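Local atomic coordinates of galactokinase (Bifidobacterium longum subsp. infantis, PDB entry 6TEP), a protein that probably phosphorylates galactose at the expense of ATP, with magnesium, as a galactokinase of the GHMP kinase family. Residues Val76-Gly81 and Lys123-Ala128; Ala105-Val110 and Ala143-Ser148; Ser164-Val169 and Thr213-Val218; Asp93-Arg98 and Asn180-Ala185; Glu72-Arg77 and Glu89-Gly94. All coordinates share one frame; numbering follows the deposited sequence.

Contact 1 (Val76-Gly81 and Lys123-Ala128); sequences VRVVSG and KGFDAA. With ADP (adenosine-5'-diphosphate), chain H.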
# COMPACT_ATOMS: atom_id res chain seq x y z
N VAL A 76 -9.34 24.94 -3.84
CA VAL A 76 -8.27 24.03 -3.36
C VAL A 76 -6.94 24.38 -4.05
O VAL A 76 -6.80 24.15 -5.25
CB VAL A 76 -8.60 22.53 -3.49
CG1 VAL A 76 -7.46 21.76 -2.89
CG2 VAL A 76 -9.96 22.14 -2.89
N ARG A 77 -5.98 24.77 -3.23
CA ARG A 77 -4.57 25.05 -3.61
C ARG A 77 -3.70 23.97 -2.95
O ARG A 77 -3.80 23.80 -1.76
CB ARG A 77 -4.14 26.47 -3.22
CG ARG A 77 -4.92 27.56 -3.90
CD ARG A 77 -4.29 28.84 -3.69
NE ARG A 77 -4.37 29.23 -2.33
CZ ARG A 77 -3.81 30.28 -1.84
NH1 ARG A 77 -3.12 31.06 -2.63
NH2 ARG A 77 -3.89 30.51 -0.56
N VAL A 78 -2.90 23.28 -3.73
CA VAL A 78 -1.91 22.34 -3.15
C VAL A 78 -0.53 22.58 -3.74
O VAL A 78 -0.42 22.83 -4.92
CB VAL A 78 -2.36 20.87 -3.30
CG1 VAL A 78 -3.57 20.59 -2.49
CG2 VAL A 78 -2.61 20.46 -4.74
N VAL A 79 0.49 22.33 -2.92
CA VAL A 79 1.87 22.37 -3.42
C VAL A 79 2.62 21.19 -2.78
O VAL A 79 2.21 20.73 -1.66
CB VAL A 79 2.49 23.71 -3.05
CG1 VAL A 79 2.73 23.83 -1.57
CG2 VAL A 79 3.74 23.97 -3.84
N SER A 80 3.70 20.75 -3.40
CA SER A 80 4.48 19.60 -2.90
C SER A 80 5.95 19.92 -3.05
O SER A 80 6.33 20.56 -4.04
CB SER A 80 4.13 18.35 -3.65
OG SER A 80 5.08 17.34 -3.51
N GLY A 81 6.71 19.44 -2.08
CA GLY A 81 8.16 19.56 -2.15
C GLY A 81 8.77 18.94 -3.38
O GLY A 81 9.94 19.23 -3.63
N LYS A 123 -15.51 22.48 2.86
CA LYS A 123 -15.25 23.52 1.86
C LYS A 123 -13.83 23.28 1.32
O LYS A 123 -13.29 22.14 1.39
CB LYS A 123 -15.45 24.90 2.50
CG LYS A 123 -16.83 25.12 3.10
CD LYS A 123 -18.04 24.81 2.21
CE LYS A 123 -19.34 24.92 2.99
NZ LYS A 123 -20.50 24.45 2.21
N GLY A 124 -13.23 24.34 0.81
CA GLY A 124 -11.89 24.29 0.20
C GLY A 124 -10.79 24.24 1.25
O GLY A 124 -11.05 24.05 2.55
N PHE A 125 -9.55 24.27 0.75
CA PHE A 125 -8.39 24.22 1.64
C PHE A 125 -7.17 24.61 0.82
O PHE A 125 -7.15 24.45 -0.43
CB PHE A 125 -8.23 22.84 2.31
CG PHE A 125 -7.94 21.66 1.41
CD1 PHE A 125 -8.92 20.95 0.75
CD2 PHE A 125 -6.63 21.27 1.17
CE1 PHE A 125 -8.63 19.86 -0.06
CE2 PHE A 125 -6.33 20.16 0.39
CZ PHE A 125 -7.34 19.49 -0.30
N ASP A 126 -6.15 24.99 1.58
CA ASP A 126 -4.71 25.15 1.18
C ASP A 126 -3.93 24.01 1.81
O ASP A 126 -4.06 23.83 3.00
CB ASP A 126 -4.25 26.54 1.60
CG ASP A 126 -4.96 27.67 0.86
OD1 ASP A 126 -5.33 27.51 -0.32
OD2 ASP A 126 -5.11 28.75 1.52
N ALA A 127 -3.01 23.45 1.07
CA ALA A 127 -2.12 22.44 1.67
C ALA A 127 -0.74 22.48 1.03
O ALA A 127 -0.60 22.75 -0.22
CB ALA A 127 -2.73 21.06 1.64
N ALA A 128 0.21 22.08 1.86
CA ALA A 128 1.61 21.84 1.43
C ALA A 128 2.01 20.42 1.87
O ALA A 128 1.83 20.08 3.05
CB ALA A 128 2.56 22.84 2.03
PB ADP H . 2.80 4.57 -5.56
O1B ADP H . 3.80 5.48 -4.89
O2B ADP H . 1.50 4.54 -4.82
O3B ADP H . 3.36 3.16 -5.79
PA ADP H . 1.17 5.76 -7.62
O1A ADP H . -0.11 5.08 -7.21
O2A ADP H . 1.33 5.88 -9.08
O3A ADP H . 2.47 5.07 -7.03
O5' ADP H . 1.16 7.19 -6.90
C5' ADP H . 2.17 8.15 -7.22
C4' ADP H . 1.51 9.40 -7.73
O4' ADP H . 0.85 10.05 -6.62
C3' ADP H . 2.51 10.41 -8.27
O3' ADP H . 2.75 10.19 -9.64
C2' ADP H . 1.77 11.73 -8.01
O2' ADP H . 0.77 11.90 -8.97
C1' ADP H . 1.18 11.42 -6.64
N9 ADP H . 2.09 11.70 -5.54
C8 ADP H . 2.44 10.83 -4.54
N7 ADP H . 3.25 11.37 -3.65
C5 ADP H . 3.37 12.71 -4.05
C6 ADP H . 4.07 13.82 -3.53
N6 ADP H . 4.83 13.80 -2.44
N1 ADP H . 3.95 15.01 -4.19
C2 ADP H . 3.21 15.07 -5.29
N3 ADP H . 2.55 14.09 -5.90
C4 ADP H . 2.65 12.92 -5.21
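Arg77 and Asp126 lie side by side on neighbouring parallel strands and share a two-pronged salt bridge. NE of Arg77 donates to OD1 of Asp126 at 2.8 Å, and NH2 reaches OD2 of the same carboxylate at 3.0 Å. Both oxygens lie near the guanidinium plane, yet the two planes are turned 60° apart, and each oxygen is met from above the carboxylate plane. Val79 CG1 touches Ala128 CB on this same face. On the other face, with CG1 anti to the backbone N (chi1 -177°), that methyl of Val76 is placed over the Phe125 ring in a CH-pi contact, 3.6 Å from its centroid. Backbone bonds fix this pairing: Arg77 N donates to Phe125 O at 3.1 Å, Ala127 N to Arg77 O at 3.0 Å, and Val79 N to Ala127 O at 2.9 Å. Arg71 also forms a salt bridge with Asp126, so a leucine at Arg77 would probably cost the carboxylate two of its bonds and leave it to lean more on Arg71. Beyond the pairing, Ser80 OG donates to N1 of the ADP adenine at 2.7 Å. Such parallel pairing belongs to the mixed sheet of the GHMP kinase N-terminal domain, here ending at the nucleotide's base.

Contact 2 (Ala105-Val110 and Ala143-Ser148); sequences AYPTGV and AAMTCS. With ADP (adenosine-5'-diphosphate), chain H.
The Tyr106 ring is met at its edge, near its plane, by the Thr146 methyl, with CG2 of Thr146 3.9 Å from CD1 of Tyr106. The ribose of ADP approaches the ring obliquely, its O2' lying 3.6 Å from CE2 of Tyr106. The second flat group is the adenine: Met145 CE lies over one of its faces, 3.4 Å from C5 of ADP. The methionine chain leaves the helix with CG anti to the backbone N (chi1 175°) and bends only at the last torsion (chi3 -76°), which carries CE to the base while the sulfur remains between the helices. There SD of Met145 packs against Pro107 CD at 3.8 Å and against CB of Tyr106. One turn further along, Val110 CG2 rests 3.5 Å from the carbonyl O of Thr146 and also touches Thr146 CB. No hydrogen bond links the two segments; Tyr106 O instead accepts from Ser178 OG of helix 165-182. The short helical segments cross at -29°, their axes 8.6 Å apart at closest approach. Tyr106, Pro107 and Val110 thus pack on Met145 and Thr146 to join two helices of the GHMP kinase N-terminal domain, and Tyr106 and Met145 turn one margin of that packing into a wall of the ADP pocket.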
# COMPACT_ATOMS: atom_id res chain seq x y z
N ALA A 105 -5.08 15.86 -8.23
CA ALA A 105 -6.32 15.07 -8.24
C ALA A 105 -6.41 14.26 -6.93
O ALA A 105 -7.50 14.05 -6.45
CB ALA A 105 -6.35 14.17 -9.44
N TYR A 106 -5.30 13.81 -6.37
CA TYR A 106 -5.32 12.92 -5.17
C TYR A 106 -5.84 13.67 -3.96
O TYR A 106 -6.85 13.24 -3.39
CB TYR A 106 -3.96 12.30 -4.94
CG TYR A 106 -3.57 11.29 -5.98
CD1 TYR A 106 -4.00 10.00 -5.86
CD2 TYR A 106 -2.75 11.58 -7.05
CE1 TYR A 106 -3.65 9.01 -6.77
CE2 TYR A 106 -2.44 10.63 -8.01
CZ TYR A 106 -2.80 9.30 -7.83
OH TYR A 106 -2.48 8.40 -8.82
N PRO A 107 -5.27 14.84 -3.58
CA PRO A 107 -5.82 15.59 -2.45
C PRO A 107 -7.18 16.25 -2.76
O PRO A 107 -8.10 16.20 -1.92
CB PRO A 107 -4.74 16.62 -2.08
CG PRO A 107 -3.92 16.75 -3.33
CD PRO A 107 -3.95 15.38 -4.00
N THR A 108 -7.34 16.84 -3.93
CA THR A 108 -8.57 17.57 -4.19
C THR A 108 -9.73 16.55 -4.21
O THR A 108 -10.80 16.87 -3.64
CB THR A 108 -8.47 18.32 -5.51
OG1 THR A 108 -7.27 19.11 -5.52
CG2 THR A 108 -9.68 19.18 -5.72
N GLY A 109 -9.50 15.34 -4.73
CA GLY A 109 -10.56 14.31 -4.88
C GLY A 109 -11.00 13.81 -3.51
O GLY A 109 -12.14 13.38 -3.36
N VAL A 110 -10.19 14.00 -2.48
CA VAL A 110 -10.58 13.57 -1.08
C VAL A 110 -11.65 14.53 -0.55
O VAL A 110 -12.72 14.04 -0.05
CB VAL A 110 -9.41 13.54 -0.09
CG1 VAL A 110 -9.89 13.27 1.34
CG2 VAL A 110 -8.41 12.46 -0.48
N ALA A 143 -1.58 6.43 -1.33
CA ALA A 143 -2.38 6.38 -0.10
C ALA A 143 -1.85 7.33 0.96
O ALA A 143 -2.61 7.89 1.73
CB ALA A 143 -2.43 4.98 0.45
N ALA A 144 -0.53 7.47 1.08
CA ALA A 144 0.02 8.38 2.09
C ALA A 144 -0.55 9.77 1.78
O ALA A 144 -0.84 10.52 2.73
CB ALA A 144 1.53 8.33 2.06
N MET A 145 -0.63 10.12 0.49
CA MET A 145 -1.16 11.48 0.14
C MET A 145 -2.67 11.54 0.44
O MET A 145 -3.10 12.50 1.02
CB MET A 145 -0.91 11.74 -1.35
CG MET A 145 -1.48 13.00 -1.85
SD MET A 145 -0.63 13.69 -3.28
CE MET A 145 0.85 14.38 -2.55
N THR A 146 -3.45 10.59 -0.03
CA THR A 146 -4.94 10.68 0.12
C THR A 146 -5.31 10.53 1.59
O THR A 146 -6.25 11.21 2.04
CB THR A 146 -5.71 9.71 -0.75
OG1 THR A 146 -5.25 8.39 -0.44
CG2 THR A 146 -5.55 10.02 -2.23
N CYS A 147 -4.66 9.62 2.31
CA CYS A 147 -5.04 9.38 3.74
C CYS A 147 -4.63 10.57 4.66
O CYS A 147 -5.40 10.92 5.60
CB CYS A 147 -4.53 8.02 4.23
SG CYS A 147 -5.31 6.64 3.35
N SER A 148 -3.41 11.14 4.48
CA SER A 148 -3.01 12.32 5.23
C SER A 148 -4.05 13.42 4.96
O SER A 148 -4.42 14.07 5.91
CB SER A 148 -1.62 12.73 4.86
OG SER A 148 -1.43 13.09 3.49
PB ADP H . 2.80 4.57 -5.56
O1B ADP H . 3.80 5.48 -4.89
O2B ADP H . 1.50 4.54 -4.82
O3B ADP H . 3.36 3.16 -5.79
PA ADP H . 1.17 5.76 -7.62
O1A ADP H . -0.11 5.08 -7.21
O2A ADP H . 1.33 5.88 -9.08
O3A ADP H . 2.47 5.07 -7.03
O5' ADP H . 1.16 7.19 -6.90
C5' ADP H . 2.17 8.15 -7.22
C4' ADP H . 1.51 9.40 -7.73
O4' ADP H . 0.85 10.05 -6.62
C3' ADP H . 2.51 10.41 -8.27
O3' ADP H . 2.75 10.19 -9.64
C2' ADP H . 1.77 11.73 -8.01
O2' ADP H . 0.77 11.90 -8.97
C1' ADP H . 1.18 11.42 -6.64
N9 ADP H . 2.09 11.70 -5.54
C8 ADP H . 2.44 10.83 -4.54
N7 ADP H . 3.25 11.37 -3.65
C5 ADP H . 3.37 12.71 -4.05
C6 ADP H . 4.07 13.82 -3.53
N6 ADP H . 4.83 13.80 -2.44
N1 ADP H . 3.95 15.01 -4.19
C2 ADP H . 3.21 15.07 -5.29
N3 ADP H . 2.55 14.09 -5.90
C4 ADP H . 2.65 12.92 -5.21

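Contact 3 (Ser164-Val169 and Thr213-Val218); sequences SDAGRV and TPLENV
Asp165 OD2 and the backbone O of Pro214 face each other across this contact, 4.3 Å apart, and both are gripped by NH2 of Arg197: the carboxylate through a salt bridge, the carbonyl through a hydrogen bond. Asn217 OD1 accepts from NH1 of the same arginine, whose guanidinium thereby ties the two segments together from helix 190-197. The structural setting is an N-capped helix start packed against a short, weakly bonded helical turn at about 214-217. Ser164 supplies the cap, its OG accepting from Gly167 N at 2.8 Å. No direct hydrogen bond passes between the segments, and the join is otherwise apolar. The Pro214 ring fits against the first turn of helix 165-182, its CB 3.6 Å from Ala166 CA and 3.8 Å from Ala166 CB. Leu215 adds a looser touch, CD1 to Ala166 CB at 4.1 Å. At the turn's far end, Val218 CG2 approaches Asp165 OD2 to 4.1 Å, the two side chains coming from opposite directions. The contact lies at the surface and fastens the start of the helix to the turn that leads into strand 218-222. Val169 completes it: with CG2 anti to the carbonyl carbon, this methyl lies 3.7 Å from Pro214 CG.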
# COMPACT_ATOMS: atom_id res chain seq x y z
N SER A 164 -11.25 7.37 15.77
CA SER A 164 -11.53 5.94 16.03
C SER A 164 -11.17 5.06 14.83
O SER A 164 -11.20 5.51 13.65
CB SER A 164 -13.00 5.79 16.45
OG SER A 164 -13.82 5.76 15.32
N ASP A 165 -10.82 3.80 15.13
CA ASP A 165 -10.46 2.88 14.04
C ASP A 165 -11.69 2.78 13.12
O ASP A 165 -11.55 2.86 11.90
CB ASP A 165 -9.93 1.53 14.57
CG ASP A 165 -9.64 0.56 13.46
OD1 ASP A 165 -8.60 0.83 12.73
OD2 ASP A 165 -10.47 -0.43 13.30
N ALA A 166 -12.87 2.54 13.70
CA ALA A 166 -14.06 2.32 12.84
C ALA A 166 -14.35 3.58 12.04
O ALA A 166 -14.74 3.53 10.86
CB ALA A 166 -15.26 1.91 13.68
N GLY A 167 -14.25 4.70 12.72
CA GLY A 167 -14.56 5.98 12.05
C GLY A 167 -13.55 6.21 10.93
O GLY A 167 -13.97 6.70 9.82
N ARG A 168 -12.31 5.71 11.06
CA ARG A 168 -11.36 5.91 9.95
C ARG A 168 -11.79 5.22 8.66
O ARG A 168 -11.29 5.61 7.57
CB ARG A 168 -9.92 5.61 10.33
CG ARG A 168 -9.33 6.69 11.19
CD ARG A 168 -7.86 6.39 11.45
NE ARG A 168 -7.28 7.43 12.31
CZ ARG A 168 -5.96 7.64 12.44
NH1 ARG A 168 -5.11 6.74 11.94
NH2 ARG A 168 -5.55 8.58 13.23
N VAL A 169 -12.64 4.21 8.72
CA VAL A 169 -13.08 3.54 7.49
C VAL A 169 -13.81 4.55 6.58
O VAL A 169 -13.78 4.38 5.30
CB VAL A 169 -13.90 2.27 7.80
CG1 VAL A 169 -14.51 1.72 6.52
CG2 VAL A 169 -12.93 1.27 8.46
N THR A 213 -17.94 -5.40 9.28
CA THR A 213 -17.84 -4.09 9.96
C THR A 213 -16.35 -3.85 10.28
O THR A 213 -15.55 -4.82 10.24
CB THR A 213 -18.63 -4.07 11.27
OG1 THR A 213 -18.04 -5.01 12.18
CG2 THR A 213 -20.08 -4.38 11.04
N PRO A 214 -15.94 -2.63 10.70
CA PRO A 214 -14.51 -2.33 10.91
C PRO A 214 -13.92 -3.20 12.04
O PRO A 214 -12.82 -3.72 11.80
CB PRO A 214 -14.48 -0.83 11.20
CG PRO A 214 -15.68 -0.36 10.38
CD PRO A 214 -16.74 -1.39 10.69
N LEU A 215 -14.62 -3.45 13.13
CA LEU A 215 -14.05 -4.24 14.25
C LEU A 215 -13.94 -5.71 13.83
O LEU A 215 -13.19 -6.41 14.50
CB LEU A 215 -14.93 -4.13 15.49
CG LEU A 215 -14.69 -2.92 16.36
CD1 LEU A 215 -14.45 -1.71 15.53
CD2 LEU A 215 -15.88 -2.72 17.27
N GLU A 216 -14.68 -6.16 12.83
CA GLU A 216 -14.63 -7.55 12.32
C GLU A 216 -13.51 -7.75 11.30
O GLU A 216 -13.19 -8.87 11.04
CB GLU A 216 -15.97 -7.93 11.65
CG GLU A 216 -17.11 -8.06 12.60
CD GLU A 216 -18.43 -8.44 11.95
OE1 GLU A 216 -18.66 -8.16 10.67
OE2 GLU A 216 -19.25 -8.90 12.74
N ASN A 217 -13.05 -6.70 10.61
CA ASN A 217 -12.20 -6.95 9.42
C ASN A 217 -10.70 -6.66 9.66
O ASN A 217 -9.96 -6.83 8.68
CB ASN A 217 -12.68 -6.28 8.12
CG ASN A 217 -12.52 -4.78 8.09
OD1 ASN A 217 -11.99 -4.20 9.01
ND2 ASN A 217 -13.04 -4.15 7.05
N VAL A 218 -10.27 -6.41 10.87
CA VAL A 218 -8.82 -6.32 11.13
C VAL A 218 -8.48 -7.05 12.42
O VAL A 218 -9.28 -7.08 13.37
CB VAL A 218 -8.32 -4.87 11.20
CG1 VAL A 218 -8.44 -4.22 9.84
CG2 VAL A 218 -8.93 -4.05 12.32

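Contact 4 (Asp93-Arg98 and Asn180-Ala185); sequences DGLKAR and NEMAGA
Arg98 lays its guanidinium over the turn that follows helix 165-182, one face lying above Gly184 CA, which sits 3.6 Å from the plane and offset toward the rim. The site is a helix C-terminal end met by a loop: the chain widens into a pi-type turn at 180-182 and leaves helical geometry at Gly184, where phi is positive. That backbone angle favours glycine, and having no side chain Gly184 lets the guanidinium lie close. Bends at chi2 and chi3 (-52° and -48°) fold the arginine back toward the helix end, although its CB sets out away from it. Two carbonyls there receive weak hydrogen bonds: Glu181 O from the backbone N of Arg98 at 3.1 Å, and Met182 O from NE of Arg98 at 3.2 Å. Ala97 adds its methyl, with CB 3.5 Å from Glu181 O. Met182 answers from the helix side. Its chain, bent at chi2 and chi3, runs back beneath residues 95-98, its sulfur 3.6 Å from Arg98 N, while Trp112 of helix 105-116 also packs against it. The contact thus joins the loop between strand 86-91 and helix 105-116 to the helix bearing the magnesium ligand Glu179. At its inner end, the Met182 methyl CE lies 3.4 Å from Lys96 O and 3.9 Å from Leu95 CD2.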
# COMPACT_ATOMS: atom_id res chain seq x y z
N ASP A 93 -16.69 23.47 -6.34
CA ASP A 93 -18.09 23.81 -6.69
C ASP A 93 -18.36 23.31 -8.10
O ASP A 93 -17.77 23.82 -9.02
CB ASP A 93 -18.34 25.30 -6.50
CG ASP A 93 -19.77 25.68 -6.78
OD1 ASP A 93 -20.64 24.88 -6.47
OD2 ASP A 93 -19.99 26.80 -7.28
N GLY A 94 -19.21 22.28 -8.22
CA GLY A 94 -19.59 21.65 -9.48
C GLY A 94 -18.54 20.69 -9.98
O GLY A 94 -18.69 20.25 -11.11
N LEU A 95 -17.52 20.34 -9.16
CA LEU A 95 -16.40 19.53 -9.66
C LEU A 95 -16.94 18.14 -9.90
O LEU A 95 -17.66 17.64 -9.00
CB LEU A 95 -15.30 19.53 -8.61
CG LEU A 95 -14.02 18.84 -9.04
CD1 LEU A 95 -13.44 19.54 -10.26
CD2 LEU A 95 -13.03 18.77 -7.87
N LYS A 96 -16.63 17.55 -11.05
CA LYS A 96 -17.07 16.19 -11.39
C LYS A 96 -15.86 15.23 -11.30
O LYS A 96 -14.71 15.66 -11.25
CB LYS A 96 -17.70 16.12 -12.78
CG LYS A 96 -18.93 16.99 -13.03
CD LYS A 96 -19.36 17.02 -14.51
CE LYS A 96 -18.22 17.24 -15.48
NZ LYS A 96 -18.67 17.79 -16.78
N ALA A 97 -16.15 13.94 -11.38
CA ALA A 97 -15.13 12.87 -11.48
C ALA A 97 -14.20 13.19 -12.67
O ALA A 97 -14.72 13.71 -13.69
CB ALA A 97 -15.85 11.57 -11.64
N ARG A 98 -12.90 13.01 -12.48
CA ARG A 98 -11.84 13.24 -13.49
C ARG A 98 -11.74 14.72 -13.85
O ARG A 98 -11.15 15.00 -14.88
CB ARG A 98 -12.06 12.33 -14.72
CG ARG A 98 -12.16 10.84 -14.40
CD ARG A 98 -11.02 10.27 -13.56
NE ARG A 98 -9.73 10.67 -14.09
CZ ARG A 98 -9.21 10.21 -15.22
NH1 ARG A 98 -9.80 9.23 -15.88
NH2 ARG A 98 -8.06 10.69 -15.66
N ASN A 180 -9.71 6.41 -7.20
CA ASN A 180 -10.43 5.63 -8.25
C ASN A 180 -11.15 6.59 -9.23
O ASN A 180 -11.07 6.40 -10.45
CB ASN A 180 -11.47 4.70 -7.68
CG ASN A 180 -10.93 3.39 -7.15
OD1 ASN A 180 -9.93 2.91 -7.61
ND2 ASN A 180 -11.63 2.76 -6.23
N GLU A 181 -11.85 7.59 -8.69
CA GLU A 181 -12.83 8.41 -9.44
C GLU A 181 -12.29 9.80 -9.76
O GLU A 181 -12.68 10.35 -10.85
CB GLU A 181 -14.12 8.53 -8.64
CG GLU A 181 -14.87 7.20 -8.61
CD GLU A 181 -16.25 7.27 -7.99
OE1 GLU A 181 -16.95 8.26 -8.27
OE2 GLU A 181 -16.60 6.36 -7.20
N MET A 182 -11.39 10.34 -8.94
CA MET A 182 -10.76 11.66 -9.30
C MET A 182 -9.45 11.46 -10.11
O MET A 182 -9.33 12.00 -11.23
CB MET A 182 -10.51 12.58 -8.10
CG MET A 182 -10.39 14.05 -8.54
SD MET A 182 -11.65 14.77 -9.64
CE MET A 182 -12.94 14.94 -8.42
N ALA A 183 -8.54 10.66 -9.59
CA ALA A 183 -7.22 10.44 -10.22
C ALA A 183 -7.35 9.41 -11.34
O ALA A 183 -6.47 9.40 -12.22
CB ALA A 183 -6.25 10.01 -9.18
N GLY A 184 -8.34 8.53 -11.26
CA GLY A 184 -8.60 7.55 -12.31
C GLY A 184 -7.71 6.35 -12.19
O GLY A 184 -7.47 5.73 -13.20
N ALA A 185 -7.20 6.07 -10.98
CA ALA A 185 -6.29 4.94 -10.70
C ALA A 185 -7.07 3.91 -9.91
O ALA A 185 -7.42 4.20 -8.78
CB ALA A 185 -5.12 5.43 -9.88

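Contact 5 (Glu72-Arg77 and Glu89-Gly94); sequences EDTKVR and EADLDG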
# COMPACT_ATOMS: atom_id res chain seq x y z
N GLU A 72 -12.90 29.25 3.47
CA GLU A 72 -14.37 29.46 3.62
C GLU A 72 -14.97 29.35 2.22
O GLU A 72 -16.18 29.00 2.10
CB GLU A 72 -14.62 30.78 4.35
CG GLU A 72 -14.06 30.81 5.83
CD GLU A 72 -14.42 32.14 6.49
OE1 GLU A 72 -14.92 32.96 5.75
OE2 GLU A 72 -14.17 32.36 7.72
N ASP A 73 -14.16 29.57 1.19
CA ASP A 73 -14.54 29.29 -0.20
C ASP A 73 -14.28 27.81 -0.56
O ASP A 73 -13.90 26.99 0.36
CB ASP A 73 -13.93 30.34 -1.12
CG ASP A 73 -12.43 30.26 -1.24
OD1 ASP A 73 -11.93 29.12 -1.03
OD2 ASP A 73 -11.81 31.28 -1.60
N THR A 74 -14.57 27.47 -1.83
CA THR A 74 -14.45 26.09 -2.38
C THR A 74 -13.17 25.94 -3.22
O THR A 74 -13.06 24.89 -3.93
CB THR A 74 -15.70 25.72 -3.17
OG1 THR A 74 -15.99 26.76 -4.13
CG2 THR A 74 -16.87 25.52 -2.23
N LYS A 75 -12.19 26.85 -3.06
CA LYS A 75 -10.89 26.80 -3.77
C LYS A 75 -10.04 25.75 -3.05
O LYS A 75 -10.00 25.77 -1.82
CB LYS A 75 -10.17 28.15 -3.81
CG LYS A 75 -10.63 29.11 -4.93
CD LYS A 75 -9.84 30.40 -5.12
CE LYS A 75 -10.08 31.06 -6.47
NZ LYS A 75 -10.39 32.51 -6.35
N VAL A 76 -9.34 24.94 -3.84
CA VAL A 76 -8.27 24.03 -3.36
C VAL A 76 -6.94 24.38 -4.05
O VAL A 76 -6.80 24.15 -5.25
CB VAL A 76 -8.60 22.53 -3.49
CG1 VAL A 76 -7.46 21.76 -2.89
CG2 VAL A 76 -9.96 22.14 -2.89
N ARG A 77 -5.98 24.77 -3.23
CA ARG A 77 -4.57 25.05 -3.61
C ARG A 77 -3.70 23.97 -2.95
O ARG A 77 -3.80 23.80 -1.76
CB ARG A 77 -4.14 26.47 -3.22
CG ARG A 77 -4.92 27.56 -3.90
CD ARG A 77 -4.29 28.84 -3.69
NE ARG A 77 -4.37 29.23 -2.33
CZ ARG A 77 -3.81 30.28 -1.84
NH1 ARG A 77 -3.12 31.06 -2.63
NH2 ARG A 77 -3.89 30.51 -0.56
N GLU A 89 -4.21 24.62 -8.53
CA GLU A 89 -5.47 25.21 -7.98
C GLU A 89 -6.68 24.60 -8.70
O GLU A 89 -6.61 24.46 -9.89
CB GLU A 89 -5.50 26.74 -8.10
CG GLU A 89 -6.77 27.40 -7.51
CD GLU A 89 -6.87 28.91 -7.64
OE1 GLU A 89 -7.92 29.42 -8.22
OE2 GLU A 89 -5.90 29.61 -7.14
N ALA A 90 -7.74 24.23 -7.94
CA ALA A 90 -8.99 23.70 -8.50
C ALA A 90 -10.12 24.32 -7.69
O ALA A 90 -9.83 24.95 -6.65
CB ALA A 90 -9.07 22.17 -8.48
N ASP A 91 -11.35 24.11 -8.13
CA ASP A 91 -12.52 24.51 -7.33
C ASP A 91 -13.44 23.32 -7.14
O ASP A 91 -13.76 22.66 -8.16
CB ASP A 91 -13.22 25.72 -7.94
CG ASP A 91 -13.96 26.49 -6.88
OD1 ASP A 91 -14.90 25.89 -6.28
OD2 ASP A 91 -13.64 27.73 -6.74
N LEU A 92 -13.90 23.11 -5.90
CA LEU A 92 -14.83 22.00 -5.58
C LEU A 92 -16.26 22.22 -6.06
O LEU A 92 -16.89 21.23 -6.28
CB LEU A 92 -14.79 21.73 -4.08
CG LEU A 92 -13.45 21.29 -3.54
CD1 LEU A 92 -13.47 21.41 -2.03
CD2 LEU A 92 -13.15 19.83 -3.98
N ASP A 93 -16.69 23.47 -6.34
CA ASP A 93 -18.09 23.81 -6.69
C ASP A 93 -18.36 23.31 -8.10
O ASP A 93 -17.77 23.82 -9.02
CB ASP A 93 -18.34 25.30 -6.50
CG ASP A 93 -19.77 25.68 -6.78
OD1 ASP A 93 -20.64 24.88 -6.47
OD2 ASP A 93 -19.99 26.80 -7.28
N GLY A 94 -19.21 22.28 -8.22
CA GLY A 94 -19.59 21.65 -9.48
C GLY A 94 -18.54 20.69 -9.98
O GLY A 94 -18.69 20.25 -11.11
O HOH W 1 -14.49 29.43 -4.40
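Thr74 OG1 donates to Asp91 OD1 at 2.6 Å, meeting the oxygen on its syn side and 16° out of the carboxylate plane. The same oxygen accepts from Asp93 N at 3.0 Å through its anti lone pair, closing an Asx turn as strand 86-91 ends. Two donors therefore hold OD1, while OD2 accepts from a water at 3.0 Å that in turn receives the N-H of Thr74. Thr74 O, in its turn, accepts a nearly straight bond from Leu92 N at 2.8 Å. A second Asx turn lies across the way, where Asp73 OD1 accepts from Lys75 N. Further along, Val76 and Ala90 form an antiparallel hydrogen-bonded pair, with Val76 N to Ala90 O and Ala90 N to Val76 O each 2.9 Å. Lys75 and Glu89 have opposite charges but no salt bridge: NZ of Lys75 stays 4.4 Å from OE1 of Glu89, and it is the Lys75 CE methylene that comes close. On the opposite face, CG2 of Val76 packs against Leu92 CG at 3.7 Å. An alanine in place of Asp91 would probably leave Thr74 OG1 and Asp93 N without their shared acceptor and free the turn to shift. The chemistry implies that the open end of this beta hairpin is held by backbone bonds together with neutral donors that converge on the Asp91 carboxylate, while the Lys75 and Glu89 charges may add a weaker attraction.

Contacts 1 and 5 share Val76 and Arg77, so strand 75-80 is paired on both edges; their centres are about 10 Å apart. Contact 2 packs against this sheet, with Thr108 OG1 3.7 Å from Val76 CG1, and its centre lies about 11 Å from that of contact 1. These two contacts both touch ADP, contact 1 at the adenine N1 and contact 2 at the base and ribose. Contact 4 backs onto contact 2, Gly109 CA meeting Met182 CB at 3.6 Å, and through residues 93-94 it continues the chain of contact 5. Contact 3 stands apart at the other end of helix 165-182, its centre about 26 Å from that of contact 4.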